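Pngf-ii (Elizabethkingia meningoseptica, PDB 4R4X) is a peptide:N-glycosidase, and so probably releases N-linked glycans from glycoproteins by cleaving between the asparagine side chain and the first sugar. Local coordinates at residues Y4-Q9 / V146-V151; A81-K86 / P125-Q130; W114-L119 / L134-V139. One frame throughout, in Å; residues are numbered along the deposited sequence.

Contact 1 of 3, residues Y4-Q9 / V146-V151; sequences YEITYQ and VEATSV
The Tyr-8 ring meets Ala-148 obliquely: CD2 lies 3.5 Å from Ala-148 N and CE2 touches Ala-148 CB, while Val-146 CG1 closes on Tyr-8 CB at 3.8 Å, the valine crossing the tyrosine at about a right angle. Tyr-8 CG stands beside the backbone N (chi1 -64°), which keeps it near Val-146 CG1. The ring's far end bonds through OH to Val-135 O. The Tyr-4 ring, also oblique, only grazes Val-151, CD2 to CG1 at 4.2 Å. Between the two tyrosines Ile-6 reaches Ala-148 CB through CG2 and lies alongside Val-151. This antiparallel pair is interrupted by a classic beta bulge, Thr-149 and Ser-150 together facing Thr-7: Thr-149 N donates to Thr-7 O (2.8 Å), and Thr-7 N to Ser-150 O. Strand 3-12 has strand 23-27 as a further neighbour, both lying in the N-terminal domain's beta structure. On the sheet face of Thr-7 and Gln-9, Thr-149 CG2 packs on Gln-9 CB at 3.7 Å. One water donates to Glu-5 O (2.7 Å) and joins the hydroxyls Thr-7 OG1 (2.8 Å) and Ser-150 OG (2.9 Å), whereas the carboxylate of Glu-5 turns away to a salt bridge with Lys-40.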
loop_
_atom_site.group_PDB
_atom_site.type_symbol
_atom_site.label_atom_id
_atom_site.label_comp_id
_atom_site.label_asym_id
_atom_site.label_seq_id
_atom_site.Cartn_x
_atom_site.Cartn_y
_atom_site.Cartn_z
ATOM N N TYR A 4 -41.826 17.554 -6.882
ATOM C CA TYR A 4 -41.450 18.425 -5.769
ATOM C C TYR A 4 -39.970 18.322 -5.455
ATOM O O TYR A 4 -39.370 17.277 -5.606
ATOM C CB TYR A 4 -42.218 18.064 -4.499
ATOM C CG TYR A 4 -43.706 18.172 -4.637
ATOM C CD1 TYR A 4 -44.438 17.098 -5.088
ATOM C CD2 TYR A 4 -44.377 19.349 -4.313
ATOM C CE1 TYR A 4 -45.809 17.177 -5.228
ATOM C CE2 TYR A 4 -45.759 19.442 -4.450
ATOM C CZ TYR A 4 -46.461 18.349 -4.907
ATOM O OH TYR A 4 -47.824 18.385 -5.072
ATOM N N GLU A 5 -39.409 19.413 -4.965
ATOM C CA GLU A 5 -38.030 19.467 -4.529
ATOM C C GLU A 5 -38.020 19.781 -3.056
ATOM O O GLU A 5 -38.553 20.813 -2.652
ATOM C CB GLU A 5 -37.308 20.565 -5.294
ATOM C CG GLU A 5 -35.899 20.856 -4.825
ATOM C CD GLU A 5 -35.045 21.439 -5.951
ATOM O OE1 GLU A 5 -35.564 21.566 -7.092
ATOM O OE2 GLU A 5 -33.871 21.765 -5.702
ATOM N N ILE A 6 -37.446 18.891 -2.256
ATOM C CA ILE A 6 -37.351 19.087 -0.821
ATOM C C ILE A 6 -35.910 19.265 -0.398
ATOM O O ILE A 6 -35.037 18.459 -0.762
ATOM C CB ILE A 6 -37.947 17.889 -0.047
ATOM C CG1 ILE A 6 -39.387 17.610 -0.520
ATOM C CG2 ILE A 6 -37.898 18.176 1.455
ATOM C CD1 ILE A 6 -39.492 16.644 -1.683
ATOM N N THR A 7 -35.658 20.328 0.357
ATOM C CA THR A 7 -34.342 20.687 0.787
ATOM C C THR A 7 -34.241 20.522 2.276
ATOM O O THR A 7 -35.142 20.918 2.998
ATOM C CB THR A 7 -34.040 22.156 0.435
ATOM O OG1 THR A 7 -34.263 22.337 -0.971
ATOM C CG2 THR A 7 -32.598 22.507 0.818
ATOM N N TYR A 8 -33.150 19.918 2.727
ATOM C CA TYR A 8 -33.016 19.516 4.126
ATOM C C TYR A 8 -31.869 20.215 4.824
ATOM O O TYR A 8 -30.920 20.688 4.186
ATOM C CB TYR A 8 -32.779 18.007 4.238
ATOM C CG TYR A 8 -33.926 17.151 3.754
ATOM C CD1 TYR A 8 -33.996 16.744 2.437
ATOM C CD2 TYR A 8 -34.930 16.736 4.621
ATOM C CE1 TYR A 8 -35.040 15.949 1.978
ATOM C CE2 TYR A 8 -35.987 15.949 4.175
ATOM C CZ TYR A 8 -36.039 15.549 2.861
ATOM O OH TYR A 8 -37.077 14.763 2.397
ATOM N N GLN A 9 -31.951 20.214 6.144
ATOM C CA GLN A 9 -30.958 20.848 7.010
ATOM C C GLN A 9 -30.557 19.923 8.156
ATOM O O GLN A 9 -31.427 19.413 8.876
ATOM C CB GLN A 9 -31.538 22.147 7.573
ATOM C CG GLN A 9 -30.587 22.931 8.453
ATOM C CD GLN A 9 -31.218 24.213 8.970
ATOM O OE1 GLN A 9 -30.880 25.304 8.510
ATOM N NE2 GLN A 9 -32.146 24.087 9.898
ATOM N N VAL A 146 -32.062 15.521 10.742
ATOM C CA VAL A 146 -32.105 16.043 9.376
ATOM C C VAL A 146 -33.562 16.443 9.168
ATOM O O VAL A 146 -34.439 15.597 9.307
ATOM C CB VAL A 146 -31.677 14.977 8.331
ATOM C CG1 VAL A 146 -31.696 15.555 6.917
ATOM C CG2 VAL A 146 -30.294 14.435 8.645
ATOM N N GLU A 147 -33.825 17.717 8.880
ATOM C CA GLU A 147 -35.198 18.200 8.745
ATOM C C GLU A 147 -35.389 19.057 7.486
ATOM O O GLU A 147 -34.535 19.856 7.133
ATOM C CB GLU A 147 -35.613 18.963 10.018
ATOM C CG GLU A 147 -36.986 19.622 9.955
ATOM C CD GLU A 147 -37.538 20.013 11.336
ATOM O OE1 GLU A 147 -36.776 19.982 12.333
ATOM O OE2 GLU A 147 -38.735 20.342 11.422
ATOM N N ALA A 148 -36.518 18.884 6.812
ATOM C CA ALA A 148 -36.851 19.699 5.636
ATOM C C ALA A 148 -37.019 21.177 6.026
ATOM O O ALA A 148 -37.582 21.474 7.081
ATOM C CB ALA A 148 -38.120 19.174 4.991
ATOM N N THR A 149 -36.486 22.078 5.197
ATOM C CA THR A 149 -36.649 23.527 5.353
ATOM C C THR A 149 -37.536 24.116 4.249
ATOM O O THR A 149 -38.082 25.195 4.412
ATOM C CB THR A 149 -35.285 24.239 5.315
ATOM O OG1 THR A 149 -34.523 23.715 4.239
ATOM C CG2 THR A 149 -34.527 23.999 6.590
ATOM N N SER A 150 -37.686 23.417 3.125
ATOM C CA SER A 150 -38.624 23.845 2.095
ATOM C C SER A 150 -39.077 22.671 1.259
ATOM O O SER A 150 -38.321 21.721 1.069
ATOM C CB SER A 150 -38.012 24.925 1.189
ATOM O OG SER A 150 -36.819 24.465 0.606
ATOM N N VAL A 151 -40.315 22.755 0.793
ATOM C CA VAL A 151 -40.905 21.832 -0.149
ATOM C C VAL A 151 -41.497 22.704 -1.260
ATOM O O VAL A 151 -42.418 23.476 -0.997
ATOM C CB VAL A 151 -42.017 20.975 0.505
ATOM C CG1 VAL A 151 -42.672 20.066 -0.525
ATOM C CG2 VAL A 151 -41.443 20.166 1.663
HETATM O O HOH W 1 -36.881 22.743 -1.761
#

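Contact 2 of 3, residues A81-K86 / P125-Q130; sequences AKQEFK and PSILGQ
Ile-127 to Gln-130 form a type II beta turn, with Gly-129 at positive phi (83°), and the chain at Gln-83 faces it without any strand pairing, the CA atoms of Gln-83 and Leu-128 staying 7.3 Å apart. The gap is bridged by the side chain of Gln-83. Its CG sits beside the backbone N and the extended chain beyond (chi2 -174°) puts CD out toward the turn, where both polar ends of the amide are used. OE1 accepts from Gly-129 N at 2.8 Å, and NE2 donates to Ile-127 O at 2.9 Å. The second bond is almost straight at NE2 (178°), with Ile-127 O in the amide plane of Gln-83, although NE2 itself stands above the plane of the Ile-127 carbonyl. Phe-85, two residues on, approaches the same turn: its CZ lies 3.5 Å from Gly-129 N and its ring keeps the edge to OE1 of Gln-83, which lies in the ring plane. Ring contact with Leu-128 is looser, CZ to CB at 4.4 Å. The loop also has bonds of its own: Gln-130 NE2 donates to Ser-126 O (2.8 Å), while Gln-130 OE1 receives Arg-55, and Leu-128 N makes a weak bond to Ser-126 OG. Phe-85 also packs on Ala-102 and Val-113, and Leu-128 on Ile-111. The Gln-83 bonds join the loop between strands 109-116 and 134-140 to the segment between helix 79-82 and strand 86-94. With the N-H of Gly-129 facing OE1 and the carbonyl oxygen of Ile-127 facing NE2, the Gln-83 amide has one favoured orientation, since a flip would put like groups together, and two uncharged bonds of this kind should depend little on pH.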
loop_
_atom_site.group_PDB
_atom_site.type_symbol
_atom_site.label_atom_id
_atom_site.label_comp_id
_atom_site.label_asym_id
_atom_site.label_seq_id
_atom_site.Cartn_x
_atom_site.Cartn_y
_atom_site.Cartn_z
ATOM N N ALA A 81 -38.588 -3.149 0.909
ATOM C CA ALA A 81 -39.367 -4.214 1.563
ATOM C C ALA A 81 -38.709 -4.722 2.848
ATOM O O ALA A 81 -39.404 -5.061 3.796
ATOM C CB ALA A 81 -39.609 -5.370 0.585
ATOM N N LYS A 82 -37.373 -4.729 2.904
ATOM C CA LYS A 82 -36.657 -5.209 4.083
ATOM C C LYS A 82 -36.634 -4.268 5.284
ATOM O O LYS A 82 -36.287 -4.692 6.375
ATOM C CB LYS A 82 -35.221 -5.588 3.722
ATOM C CG LYS A 82 -35.132 -6.831 2.847
ATOM C CD LYS A 82 -33.716 -7.040 2.332
ATOM C CE LYS A 82 -33.655 -8.256 1.430
ATOM N NZ LYS A 82 -32.340 -8.344 0.761
ATOM N N GLN A 83 -36.972 -2.995 5.100
ATOM C CA GLN A 83 -36.912 -2.050 6.219
ATOM C C GLN A 83 -38.006 -2.445 7.192
ATOM O O GLN A 83 -39.102 -2.753 6.757
ATOM C CB GLN A 83 -37.120 -0.602 5.731
ATOM C CG GLN A 83 -36.029 -0.183 4.756
ATOM C CD GLN A 83 -36.095 1.275 4.339
ATOM O OE1 GLN A 83 -37.031 2.012 4.675
ATOM N NE2 GLN A 83 -35.066 1.705 3.617
ATOM N N GLU A 84 -37.697 -2.439 8.479
ATOM C CA GLU A 84 -38.654 -2.776 9.534
ATOM C C GLU A 84 -38.915 -1.566 10.407
ATOM O O GLU A 84 -38.013 -1.111 11.101
ATOM C CB GLU A 84 -38.082 -3.862 10.438
ATOM C CG GLU A 84 -38.107 -5.256 9.857
ATOM C CD GLU A 84 -37.743 -6.305 10.902
ATOM O OE1 GLU A 84 -36.546 -6.434 11.243
ATOM O OE2 GLU A 84 -38.662 -6.994 11.394
ATOM N N PHE A 85 -40.149 -1.073 10.385
ATOM C CA PHE A 85 -40.565 0.064 11.206
ATOM C C PHE A 85 -41.610 -0.311 12.257
ATOM O O PHE A 85 -42.479 -1.147 12.004
ATOM C CB PHE A 85 -41.091 1.188 10.310
ATOM C CG PHE A 85 -39.999 1.969 9.659
ATOM C CD1 PHE A 85 -39.360 2.992 10.345
ATOM C CD2 PHE A 85 -39.570 1.654 8.376
ATOM C CE1 PHE A 85 -38.319 3.697 9.755
ATOM C CE2 PHE A 85 -38.528 2.354 7.786
ATOM C CZ PHE A 85 -37.904 3.369 8.474
ATOM N N LYS A 86 -41.493 0.291 13.435
ATOM C CA LYS A 86 -42.514 0.188 14.473
ATOM C C LYS A 86 -43.353 1.471 14.439
ATOM O O LYS A 86 -42.790 2.575 14.387
ATOM C CB LYS A 86 -41.881 0.045 15.865
ATOM C CG LYS A 86 -40.874 -1.091 16.040
ATOM C CD LYS A 86 -41.535 -2.447 16.281
ATOM C CE LYS A 86 -41.786 -3.227 14.992
ATOM N NZ LYS A 86 -40.524 -3.634 14.305
ATOM N N PRO A 125 -34.520 12.190 3.125
ATOM C CA PRO A 125 -33.106 12.607 3.100
ATOM C C PRO A 125 -32.122 11.442 3.148
ATOM O O PRO A 125 -30.903 11.660 3.048
ATOM C CB PRO A 125 -32.998 13.469 4.371
ATOM C CG PRO A 125 -33.952 12.803 5.311
ATOM C CD PRO A 125 -35.122 12.383 4.455
ATOM N N SER A 126 -32.633 10.218 3.318
ATOM C CA SER A 126 -31.810 9.004 3.294
ATOM C C SER A 126 -32.665 7.856 2.745
ATOM O O SER A 126 -33.838 8.030 2.467
ATOM C CB SER A 126 -31.282 8.656 4.699
ATOM O OG SER A 126 -32.321 8.144 5.518
ATOM N N ILE A 127 -32.092 6.679 2.604
ATOM C CA ILE A 127 -32.891 5.520 2.144
ATOM C C ILE A 127 -34.010 5.088 3.147
ATOM O O ILE A 127 -35.023 4.471 2.747
ATOM C CB ILE A 127 -31.956 4.331 1.867
ATOM C CG1 ILE A 127 -32.662 3.243 1.033
ATOM C CG2 ILE A 127 -31.406 3.779 3.178
ATOM C CD1 ILE A 127 -33.182 3.694 -0.313
ATOM N N LEU A 128 -33.827 5.395 4.437
ATOM C CA LEU A 128 -34.755 4.918 5.469
ATOM C C LEU A 128 -36.114 5.579 5.386
ATOM O O LEU A 128 -36.220 6.801 5.322
ATOM C CB LEU A 128 -34.191 5.129 6.865
ATOM C CG LEU A 128 -32.916 4.349 7.166
ATOM C CD1 LEU A 128 -32.420 4.687 8.560
ATOM C CD2 LEU A 128 -33.122 2.855 6.988
ATOM N N GLY A 129 -37.157 4.759 5.356
ATOM C CA GLY A 129 -38.535 5.249 5.319
ATOM C C GLY A 129 -39.106 5.629 3.969
ATOM O O GLY A 129 -40.245 6.113 3.908
ATOM N N GLN A 130 -38.339 5.407 2.892
ATOM C CA GLN A 130 -38.720 5.836 1.547
ATOM C C GLN A 130 -39.977 5.174 1.030
ATOM O O GLN A 130 -40.566 5.672 0.091
ATOM C CB GLN A 130 -37.626 5.487 0.543
ATOM C CG GLN A 130 -36.376 6.317 0.669
ATOM C CD GLN A 130 -36.466 7.639 -0.039
ATOM O OE1 GLN A 130 -37.298 7.850 -0.937
ATOM N NE2 GLN A 130 -35.582 8.541 0.339
#

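Contact 3 of 3, residues W114-L119 / L134-V139; sequences WYTNDL and LVLKTV
Trp-114 and Lys-137 lie side by side, their CB atoms 4.1 Å apart. Lys-137 CG is anti to the backbone N (chi1 179°), which sets it beside Trp-114 CD1, the carbon next to NE1 in the five-membered ring; CB and CD of the extended chain lie near the same carbon. At the same edge, in the indole plane, sits Lys-137 O, which also accepts a nearly straight bond from Trp-114 N. Two residues after Trp-114, Thr-116 CG2 touches two leucines, 3.9 Å from Leu-134 CB and 3.9 Å from Leu-136 CD1, and Leu-134 CD2 also takes the slanting approach of Leu-119 CD1 at 4.0 Å. Tyr-115 projects from the other side of the sheet. Its CG occupies the position between the backbone N and the carbonyl carbon (chi1 62°), and its CB stays 3.5 Å from Leu-134 O while the ring leads off. The backbone beneath is an antiparallel pair with a classic beta bulge: Trp-114 O receives Leu-136 N at 2.8 Å and, weakly, Lys-137 N at 3.4 Å, and the ladder resumes with reciprocal bonds between Thr-116 and Leu-134. Strand 114-116 ends in an ST turn, Asp-118 N donating to Thr-116 OG1 (2.9 Å), just before Leu-119. Further out, Thr-116 OG1 and Asp-118 OD2 bond to the O and N of Asn-98, and Asn-117 ND2 reaches Leu-132 O. Strand 97-106 meets Trp-114 through Val-99 and Lys-101, while Ile-6 and Tyr-8 of strand 3-12 pack against Leu-134.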
loop_
_atom_site.group_PDB
_atom_site.type_symbol
_atom_site.label_atom_id
_atom_site.label_comp_id
_atom_site.label_asym_id
_atom_site.label_seq_id
_atom_site.Cartn_x
_atom_site.Cartn_y
_atom_site.Cartn_z
ATOM N N TRP A 114 -40.205 10.893 10.530
ATOM C CA TRP A 114 -41.469 11.592 10.438
ATOM C C TRP A 114 -41.796 11.806 8.969
ATOM O O TRP A 114 -40.990 12.384 8.250
ATOM C CB TRP A 114 -41.351 12.942 11.088
ATOM C CG TRP A 114 -41.205 12.938 12.529
ATOM C CD1 TRP A 114 -40.057 12.849 13.235
ATOM C CD2 TRP A 114 -42.258 13.099 13.481
ATOM N NE1 TRP A 114 -40.321 12.939 14.589
ATOM C CE2 TRP A 114 -41.672 13.092 14.760
ATOM C CE3 TRP A 114 -43.636 13.254 13.373
ATOM C CZ2 TRP A 114 -42.418 13.239 15.929
ATOM C CZ3 TRP A 114 -44.397 13.387 14.556
ATOM C CH2 TRP A 114 -43.772 13.374 15.810
ATOM N N TYR A 115 -42.970 11.357 8.542
ATOM C CA TYR A 115 -43.310 11.345 7.117
ATOM C C TYR A 115 -44.728 11.811 6.874
ATOM O O TYR A 115 -45.615 11.611 7.717
ATOM C CB TYR A 115 -43.125 9.948 6.531
ATOM C CG TYR A 115 -44.032 8.883 7.159
ATOM C CD1 TYR A 115 -43.656 8.217 8.324
ATOM C CD2 TYR A 115 -45.288 8.582 6.614
ATOM C CE1 TYR A 115 -44.478 7.262 8.907
ATOM C CE2 TYR A 115 -46.116 7.629 7.191
ATOM C CZ TYR A 115 -45.710 6.970 8.332
ATOM O OH TYR A 115 -46.525 6.019 8.915
ATOM N N THR A 116 -44.943 12.418 5.709
ATOM C CA THR A 116 -46.273 12.800 5.269
ATOM C C THR A 116 -46.728 12.038 4.038
ATOM O O THR A 116 -45.920 11.674 3.173
ATOM C CB THR A 116 -46.369 14.312 4.930
ATOM O OG1 THR A 116 -47.725 14.648 4.611
ATOM C CG2 THR A 116 -45.498 14.677 3.756
ATOM N N ASN A 117 -48.043 11.835 3.935
ATOM C CA ASN A 117 -48.616 11.354 2.686
ATOM C C ASN A 117 -49.525 12.368 2.025
ATOM O O ASN A 117 -50.225 12.045 1.067
ATOM C CB ASN A 117 -49.303 10.020 2.904
ATOM C CG ASN A 117 -48.297 8.879 2.942
ATOM O OD1 ASN A 117 -47.641 8.589 1.945
ATOM N ND2 ASN A 117 -48.141 8.277 4.080
ATOM N N ASP A 118 -49.412 13.620 2.464
ATOM C CA ASP A 118 -50.260 14.710 1.977
ATOM C C ASP A 118 -50.116 14.946 0.465
ATOM O O ASP A 118 -51.073 15.348 -0.199
ATOM C CB ASP A 118 -49.937 16.017 2.717
ATOM C CG ASP A 118 -50.471 16.058 4.181
ATOM O OD1 ASP A 118 -50.850 15.013 4.748
ATOM O OD2 ASP A 118 -50.465 17.166 4.769
ATOM N N LEU A 119 -48.920 14.728 -0.071
ATOM C CA LEU A 119 -48.623 15.079 -1.454
ATOM C C LEU A 119 -48.647 13.899 -2.421
ATOM O O LEU A 119 -48.328 14.074 -3.598
ATOM C CB LEU A 119 -47.248 15.764 -1.546
ATOM C CG LEU A 119 -47.059 17.081 -0.815
ATOM C CD1 LEU A 119 -45.600 17.502 -0.800
ATOM C CD2 LEU A 119 -47.911 18.187 -1.418
ATOM N N LEU A 134 -43.389 10.646 2.274
ATOM C CA LEU A 134 -42.342 11.653 2.120
ATOM C C LEU A 134 -41.784 11.991 3.496
ATOM O O LEU A 134 -42.464 12.615 4.319
ATOM C CB LEU A 134 -42.894 12.899 1.420
ATOM C CG LEU A 134 -41.950 14.100 1.397
ATOM C CD1 LEU A 134 -40.633 13.786 0.674
ATOM C CD2 LEU A 134 -42.677 15.257 0.748
ATOM N N VAL A 135 -40.547 11.575 3.738
ATOM C CA VAL A 135 -39.894 11.771 5.019
ATOM C C VAL A 135 -39.433 13.208 5.124
ATOM O O VAL A 135 -38.617 13.657 4.322
ATOM C CB VAL A 135 -38.702 10.808 5.199
ATOM C CG1 VAL A 135 -37.954 11.093 6.488
ATOM C CG2 VAL A 135 -39.181 9.358 5.178
ATOM N N LEU A 136 -39.934 13.926 6.119
ATOM C CA LEU A 136 -39.573 15.332 6.315
ATOM C C LEU A 136 -38.619 15.588 7.479
ATOM O O LEU A 136 -38.093 16.692 7.610
ATOM C CB LEU A 136 -40.836 16.186 6.462
ATOM C CG LEU A 136 -41.738 16.207 5.231
ATOM C CD1 LEU A 136 -42.949 17.072 5.561
ATOM C CD2 LEU A 136 -40.990 16.733 4.001
ATOM N N LYS A 137 -38.386 14.583 8.310
ATOM C CA LYS A 137 -37.457 14.693 9.411
ATOM C C LYS A 137 -36.997 13.301 9.857
ATOM O O LYS A 137 -37.820 12.381 9.989
ATOM C CB LYS A 137 -38.130 15.385 10.592
ATOM C CG LYS A 137 -37.257 15.539 11.828
ATOM C CD LYS A 137 -37.966 16.451 12.825
ATOM C CE LYS A 137 -37.358 16.350 14.206
ATOM N NZ LYS A 137 -38.170 17.170 15.163
ATOM N N THR A 138 -35.689 13.164 10.092
ATOM C CA THR A 138 -35.121 11.973 10.736
ATOM C C THR A 138 -34.328 12.387 11.964
ATOM O O THR A 138 -33.704 13.450 11.984
ATOM C CB THR A 138 -34.187 11.188 9.806
ATOM O OG1 THR A 138 -33.055 12.005 9.477
ATOM C CG2 THR A 138 -34.915 10.782 8.538
ATOM N N VAL A 139 -34.375 11.549 12.992
ATOM C CA VAL A 139 -33.631 11.775 14.218
ATOM C C VAL A 139 -32.896 10.497 14.550
ATOM O O VAL A 139 -33.511 9.431 14.723
ATOM C CB VAL A 139 -34.535 12.150 15.407
ATOM C CG1 VAL A 139 -33.676 12.545 16.612
ATOM C CG2 VAL A 139 -35.479 13.267 15.024
#

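How the contacts relate
All three contacts belong to the N-terminal domain. Contacts 1 and 3, with centres about 10 Å apart, share a sheet, in which the consecutive strands 134-140 and 144-154 pair; Ala-148 N and Leu-136 O, 2.8 Å apart, probably bond there. Contact 2 alternates with contact 3 along the chain and lies about 12 Å from it, centre to centre. Its Pro-125 touches both other contacts: CB is 3.5 Å from Val-146 CG1, CD is 3.7 Å from Tyr-8 CZ and 3.7 Å from Val-135 CG1. A bound zinc ion is about 14 Å from the side chain of Glu-5, and one about 13 Å from that of Gln-130; Glu-52 and Asp-159 hold a zinc ion in this domain.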